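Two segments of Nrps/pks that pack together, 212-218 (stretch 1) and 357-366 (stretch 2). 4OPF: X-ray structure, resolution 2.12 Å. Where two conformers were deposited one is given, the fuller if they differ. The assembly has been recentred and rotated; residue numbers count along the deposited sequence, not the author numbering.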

ATOM      1  N   HIS A 212       1.857 -31.375  -7.614  1.00 67.18           N
ATOM      2  CA  HIS A 212       3.003 -31.430  -8.527  1.00 77.43           C
ATOM      3  C   HIS A 212       3.243 -30.138  -9.334  1.00 74.87           C
ATOM      4  O   HIS A 212       2.314 -29.596  -9.923  1.00 70.14           O
ATOM      5  CB  HIS A 212       2.857 -32.550  -9.573  1.00 84.13           C
ATOM      6  CG  HIS A 212       2.155 -33.776  -9.090  1.00 89.37           C
ATOM      7  ND1 HIS A 212       2.828 -34.935  -8.765  1.00 90.71           N
ATOM      8  CD2 HIS A 212       0.835 -34.050  -8.943  1.00 94.46           C
ATOM      9  CE1 HIS A 212       1.956 -35.864  -8.417  1.00102.58           C
ATOM     10  NE2 HIS A 212       0.740 -35.352  -8.514  1.00103.71           N
ATOM     11  N   VAL A 213       4.506 -29.715  -9.429  1.00 69.20           N
ATOM     12  CA  VAL A 213       4.884 -28.535 -10.196  1.00 65.79           C
ATOM     13  C   VAL A 213       6.055 -28.826 -11.141  1.00 68.87           C
ATOM     14  O   VAL A 213       6.747 -29.837 -10.978  1.00 69.07           O
ATOM     15  CB  VAL A 213       5.090 -27.291  -9.273  1.00 57.01           C
ATOM     16  CG1 VAL A 213       6.231 -27.473  -8.277  1.00 56.64           C
ATOM     17  CG2 VAL A 213       5.281 -26.040 -10.099  1.00 56.16           C
ATOM     18  N   PHE A 214       6.199 -27.971 -12.174  1.00 67.63           N
ATOM     19  CA  PHE A 214       7.233 -28.094 -13.261  1.00 68.14           C
ATOM     20  C   PHE A 214       7.305 -29.513 -13.863  1.00 67.03           C
ATOM     21  O   PHE A 214       8.383 -30.017 -14.174  1.00 68.03           O
ATOM     22  CB  PHE A 214       8.624 -27.583 -12.805  1.00 60.14           C
ATOM     23  CG  PHE A 214       8.610 -26.154 -12.391  1.00 50.55           C
ATOM     24  CD1 PHE A 214       8.191 -25.168 -13.278  1.00 51.36           C
ATOM     25  CD2 PHE A 214       8.959 -25.778 -11.103  1.00 51.55           C
ATOM     26  CE1 PHE A 214       8.124 -23.828 -12.893  1.00 48.70           C
ATOM     27  CE2 PHE A 214       8.896 -24.442 -10.716  1.00 46.76           C
ATOM     28  CZ  PHE A 214       8.495 -23.468 -11.624  1.00 46.13           C
ATOM     29  N   ASP A 215       6.110 -30.055 -14.094  1.00 67.65           N
ATOM     30  CA  ASP A 215       5.835 -31.483 -14.106  1.00 73.10           C
ATOM     31  C   ASP A 215       4.458 -31.724 -14.756  1.00 80.84           C
ATOM     32  O   ASP A 215       3.511 -30.964 -14.504  1.00 76.11           O
ATOM     33  CB  ASP A 215       5.756 -31.950 -12.647  1.00 72.13           C
ATOM     34  CG  ASP A 215       5.582 -33.453 -12.511  1.00 73.97           C
ATOM     35  OD1 ASP A 215       4.523 -34.020 -12.872  1.00 70.92           O
ATOM     36  OD2 ASP A 215       6.515 -34.080 -11.998  1.00 73.71           O
ATOM     37  N   ARG A 216       4.314 -32.800 -15.533  1.00 86.05           N
ATOM     38  CA  ARG A 216       3.026 -33.125 -16.215  1.00 88.13           C
ATOM     39  C   ARG A 216       1.776 -33.450 -15.347  1.00 85.97           C
ATOM     40  O   ARG A 216       0.650 -33.350 -15.842  1.00 81.01           O
ATOM     41  CB  ARG A 216       3.220 -34.287 -17.187  1.00 90.87           C
ATOM     42  CG  ARG A 216       3.922 -33.902 -18.458  1.00 90.96           C
ATOM     43  CD  ARG A 216       3.740 -35.016 -19.468  1.00 99.73           C
ATOM     44  NE  ARG A 216       4.602 -36.199 -19.236  1.00103.57           N
ATOM     45  CZ  ARG A 216       4.230 -37.497 -19.279  1.00112.72           C
ATOM     46  NH1 ARG A 216       2.976 -37.872 -19.560  1.00111.87           N
ATOM     47  NH2 ARG A 216       5.140 -38.456 -19.053  1.00112.27           N
ATOM     48  N   ARG A 217       1.949 -33.863 -14.094  1.00 87.99           N
ATOM     49  CA  ARG A 217       0.788 -34.149 -13.234  1.00 90.51           C
ATOM     50  C   ARG A 217       0.225 -32.897 -12.541  1.00 87.45           C
ATOM     51  O   ARG A 217      -0.789 -32.983 -11.836  1.00 84.85           O
ATOM     52  CB  ARG A 217       1.141 -35.222 -12.207  1.00 96.23           C
ATOM     53  CG  ARG A 217       1.367 -36.591 -12.843  1.00104.46           C
ATOM     54  CD  ARG A 217       2.183 -37.496 -11.924  1.00111.24           C
ATOM     55  NE  ARG A 217       3.586 -37.072 -11.812  1.00110.36           N
ATOM     56  CZ  ARG A 217       4.493 -37.646 -11.023  1.00107.61           C
ATOM     57  NH1 ARG A 217       4.163 -38.679 -10.248  1.00107.61           N
ATOM     58  NH2 ARG A 217       5.735 -37.183 -11.006  1.00101.29           N
ATOM     59  N   ALA A 218       0.869 -31.744 -12.762  1.00 83.33           N
ATOM     60  CA  ALA A 218       0.506 -30.469 -12.090  1.00 82.02           C
ATOM     61  C   ALA A 218      -0.989 -30.063 -12.208  1.00 83.00           C
ATOM     62  O   ALA A 218      -1.506 -29.852 -13.312  1.00 74.47           O
ATOM     63  CB  ALA A 218       1.425 -29.333 -12.572  1.00 76.13           C
ATOM     64  N   PRO A 357      16.441 -29.430  -0.645  1.00 36.10           N
ATOM     65  CA  PRO A 357      15.930 -30.230  -1.755  1.00 37.73           C
ATOM     66  C   PRO A 357      14.671 -29.635  -2.365  1.00 36.19           C
ATOM     67  O   PRO A 357      13.834 -29.069  -1.658  1.00 35.15           O
ATOM     68  CB  PRO A 357      15.557 -31.575  -1.113  1.00 39.08           C
ATOM     69  CG  PRO A 357      16.048 -31.546   0.262  1.00 39.23           C
ATOM     70  CD  PRO A 357      16.600 -30.194   0.591  1.00 37.28           C
ATOM     71  N   PHE A 358      14.531 -29.808  -3.655  1.00 34.89           N
ATOM     72  CA  PHE A 358      13.280 -29.618  -4.333  1.00 35.13           C
ATOM     73  C   PHE A 358      12.557 -30.953  -4.479  1.00 36.39           C
ATOM     74  O   PHE A 358      13.146 -31.949  -4.924  1.00 34.61           O
ATOM     75  CB  PHE A 358      13.534 -29.016  -5.690  1.00 35.90           C
ATOM     76  CG  PHE A 358      12.309 -28.868  -6.521  1.00 36.91           C
ATOM     77  CD1 PHE A 358      11.304 -28.009  -6.143  1.00 36.01           C
ATOM     78  CD2 PHE A 358      12.150 -29.606  -7.679  1.00 38.38           C
ATOM     79  CE1 PHE A 358      10.160 -27.866  -6.913  1.00 35.88           C
ATOM     80  CE2 PHE A 358      11.022 -29.451  -8.470  1.00 39.67           C
ATOM     81  CZ  PHE A 358      10.015 -28.583  -8.083  1.00 37.78           C
ATOM     82  N   LEU A 359      11.274 -30.977  -4.122  1.00 35.77           N
ATOM     83  CA  LEU A 359      10.506 -32.221  -4.105  1.00 42.70           C
ATOM     84  C   LEU A 359       9.894 -32.665  -5.454  1.00 47.39           C
ATOM     85  O   LEU A 359       9.997 -33.821  -5.818  1.00 65.41           O
ATOM     86  CB  LEU A 359       9.446 -32.174  -2.995  1.00 41.32           C
ATOM     87  CG  LEU A 359       9.918 -32.593  -1.600  1.00 43.34           C
ATOM     88  CD1 LEU A 359      11.122 -31.778  -1.151  1.00 41.70           C
ATOM     89  CD2 LEU A 359       8.795 -32.419  -0.582  1.00 41.25           C
ATOM     90  N   SER A 360       9.296 -31.780  -6.222  1.00 55.95           N
ATOM     91  CA  SER A 360       8.584 -32.186  -7.460  0.60 60.07           C
ATOM     92  C   SER A 360       9.489 -32.263  -8.717  1.00 65.46           C
ATOM     93  O   SER A 360      10.607 -32.798  -8.634  1.00 71.04           O
ATOM     94  CB  SER A 360       7.373 -31.272  -7.688  0.60 56.43           C
ATOM     95  OG  SER A 360       6.537 -31.789  -8.700  0.60 53.65           O
ATOM     96  N   GLY A 361       9.009 -31.764  -9.884  1.00 67.93           N
ATOM     97  CA  GLY A 361       9.790 -31.697 -11.153  1.00 73.98           C
ATOM     98  C   GLY A 361      10.166 -33.022 -11.838  1.00 85.59           C
ATOM     99  O   GLY A 361      11.022 -33.063 -12.745  1.00 77.26           O
ATOM    100  N   ARG A 362       9.471 -34.090 -11.446  1.00 96.40           N
ATOM    101  CA  ARG A 362       9.913 -35.470 -11.680  1.00103.71           C
ATOM    102  C   ARG A 362       9.252 -36.045 -12.951  1.00114.06           C
ATOM    103  O   ARG A 362       9.080 -37.266 -13.080  1.00134.19           O
ATOM    104  CB  ARG A 362       9.622 -36.385 -10.446  1.00103.73           C
ATOM    105  CG  ARG A 362       9.224 -35.720  -9.113  1.00100.65           C
ATOM    106  CD  ARG A 362       7.705 -35.575  -8.979  1.00 97.43           C
ATOM    107  NE  ARG A 362       7.271 -35.376  -7.604  1.00 97.76           N
ATOM    108  CZ  ARG A 362       6.163 -34.735  -7.232  1.00 93.93           C
ATOM    109  NH1 ARG A 362       5.361 -34.170  -8.133  1.00 86.68           N
ATOM    110  NH2 ARG A 362       5.883 -34.624  -5.931  1.00 92.58           N
ATOM    111  N   GLN A 363       8.895 -35.164 -13.886  1.00116.67           N
ATOM    112  CA  GLN A 363       8.158 -35.540 -15.096  1.00123.22           C
ATOM    113  C   GLN A 363       8.188 -34.311 -16.011  1.00125.75           C
ATOM    114  O   GLN A 363       7.176 -33.614 -16.169  1.00120.30           O
ATOM    115  CB  GLN A 363       6.717 -35.970 -14.741  1.00125.74           C
ATOM    116  CG  GLN A 363       5.998 -36.808 -15.795  1.00128.82           C
ATOM    117  CD  GLN A 363       5.026 -37.820 -15.195  1.00129.63           C
ATOM    118  OE1 GLN A 363       3.805 -37.696 -15.346  1.00119.00           O
ATOM    119  NE2 GLN A 363       5.570 -38.829 -14.508  1.00130.47           N
ATOM    120  N   PRO A 364       9.362 -34.041 -16.622  1.00127.32           N
ATOM    121  CA  PRO A 364       9.583 -32.703 -17.163  1.00129.67           C
ATOM    122  C   PRO A 364       8.519 -32.305 -18.191  1.00123.82           C
ATOM    123  O   PRO A 364       7.812 -33.155 -18.752  1.00107.71           O
ATOM    124  CB  PRO A 364      10.992 -32.787 -17.778  1.00128.53           C
ATOM    125  CG  PRO A 364      11.184 -34.228 -18.098  1.00128.34           C
ATOM    126  CD  PRO A 364      10.382 -35.001 -17.084  1.00127.84           C
ATOM    127  N   LEU A 365       8.417 -31.004 -18.420  1.00116.50           N
ATOM    128  CA  LEU A 365       7.381 -30.452 -19.268  1.00105.16           C
ATOM    129  C   LEU A 365       7.735 -30.816 -20.691  1.00100.95           C
ATOM    130  O   LEU A 365       8.844 -31.273 -20.948  1.00106.42           O
ATOM    131  CB  LEU A 365       7.278 -28.936 -19.068  1.00105.78           C
ATOM    132  CG  LEU A 365       6.865 -28.439 -17.668  1.00 97.18           C
ATOM    133  CD1 LEU A 365       5.812 -29.335 -17.021  1.00 92.44           C
ATOM    134  CD2 LEU A 365       8.084 -28.324 -16.772  1.00 98.64           C
ATOM    135  N   GLU A 366       6.819 -30.586 -21.618  1.00 98.23           N
ATOM    136  CA  GLU A 366       6.930 -31.177 -22.950  0.50103.01           C
ATOM    137  C   GLU A 366       7.609 -30.256 -23.963  1.00104.04           C
ATOM    138  O   GLU A 366       8.105 -30.728 -24.999  1.00107.86           O
ATOM    139  CB  GLU A 366       5.540 -31.560 -23.454  0.50101.34           C
ATOM    140  CG  GLU A 366       5.518 -32.629 -24.532  0.50 98.04           C
ATOM    141  CD  GLU A 366       4.148 -32.731 -25.160  0.50 96.86           C
ATOM    142  OE1 GLU A 366       3.160 -32.773 -24.400  0.50 99.34           O
ATOM    143  OE2 GLU A 366       4.055 -32.743 -26.403  0.50 91.33           O
TER

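What holds two irregular loops side by side when neither forms a helix or strand? Three hydrogen bonds from backbone NH groups link them. Val 213 N donates to Ser 360 OG at 3.0 Å, Gly 361 N reaches Val 213 O at 3.2 Å, a less certain bond because that oxygen's place is less sure, and further along Arg 216 N donates to Gln 363 O at 3.0 Å. Beside this last bond, Asp 215 CA lies 3.3 Å from Gln 363 O.

Which apolar bumps find hollows? The CA-to-CB bond of Phe 358 points toward stretch 1, and Phe 358 CZ lies 3.9 Å from Val 213 CG1 and 4.3 Å from Phe 214 CD2, the ring tip touching both neighbours. Leu 365 supplies the second bump: its CB leaves sideways, but its two methyls sit against the Phe 214-Asp 215 peptide. Leu 365 CD2 is 3.1 Å from Phe 214 O, and Leu 365 CD1 is 3.0 Å from Asp 215 N, closer than usual for a methyl against nitrogen.

What does Gly 361 leave room for? Its phi of 67° favours glycine, and an ideal CB on Gly 361 would clash with Phe 358 CE2 at 2.8 Å, so the bare CA leaves space for that ring of its own loop. Across the contact, Phe 214 O is 3.7 Å from Gly 361 CA.

How does Asp 215 fit, when its CB points away overall? The carboxylate end comes nearer, and Asp 215 OD2 accepts a weak hydrogen bond from Arg 362 N at 3.0 Å. Asp 215 OD2 also forms a salt bridge with Arg 217 NH2 at 3.3 Å. The Arg 217 guanidinium lies between Arg 362 NH1 over one face and Gln 363 NE2 over the opposite one, though Arg 217 NH2 is 4.1 Å from Arg 362 NE, like charges close together.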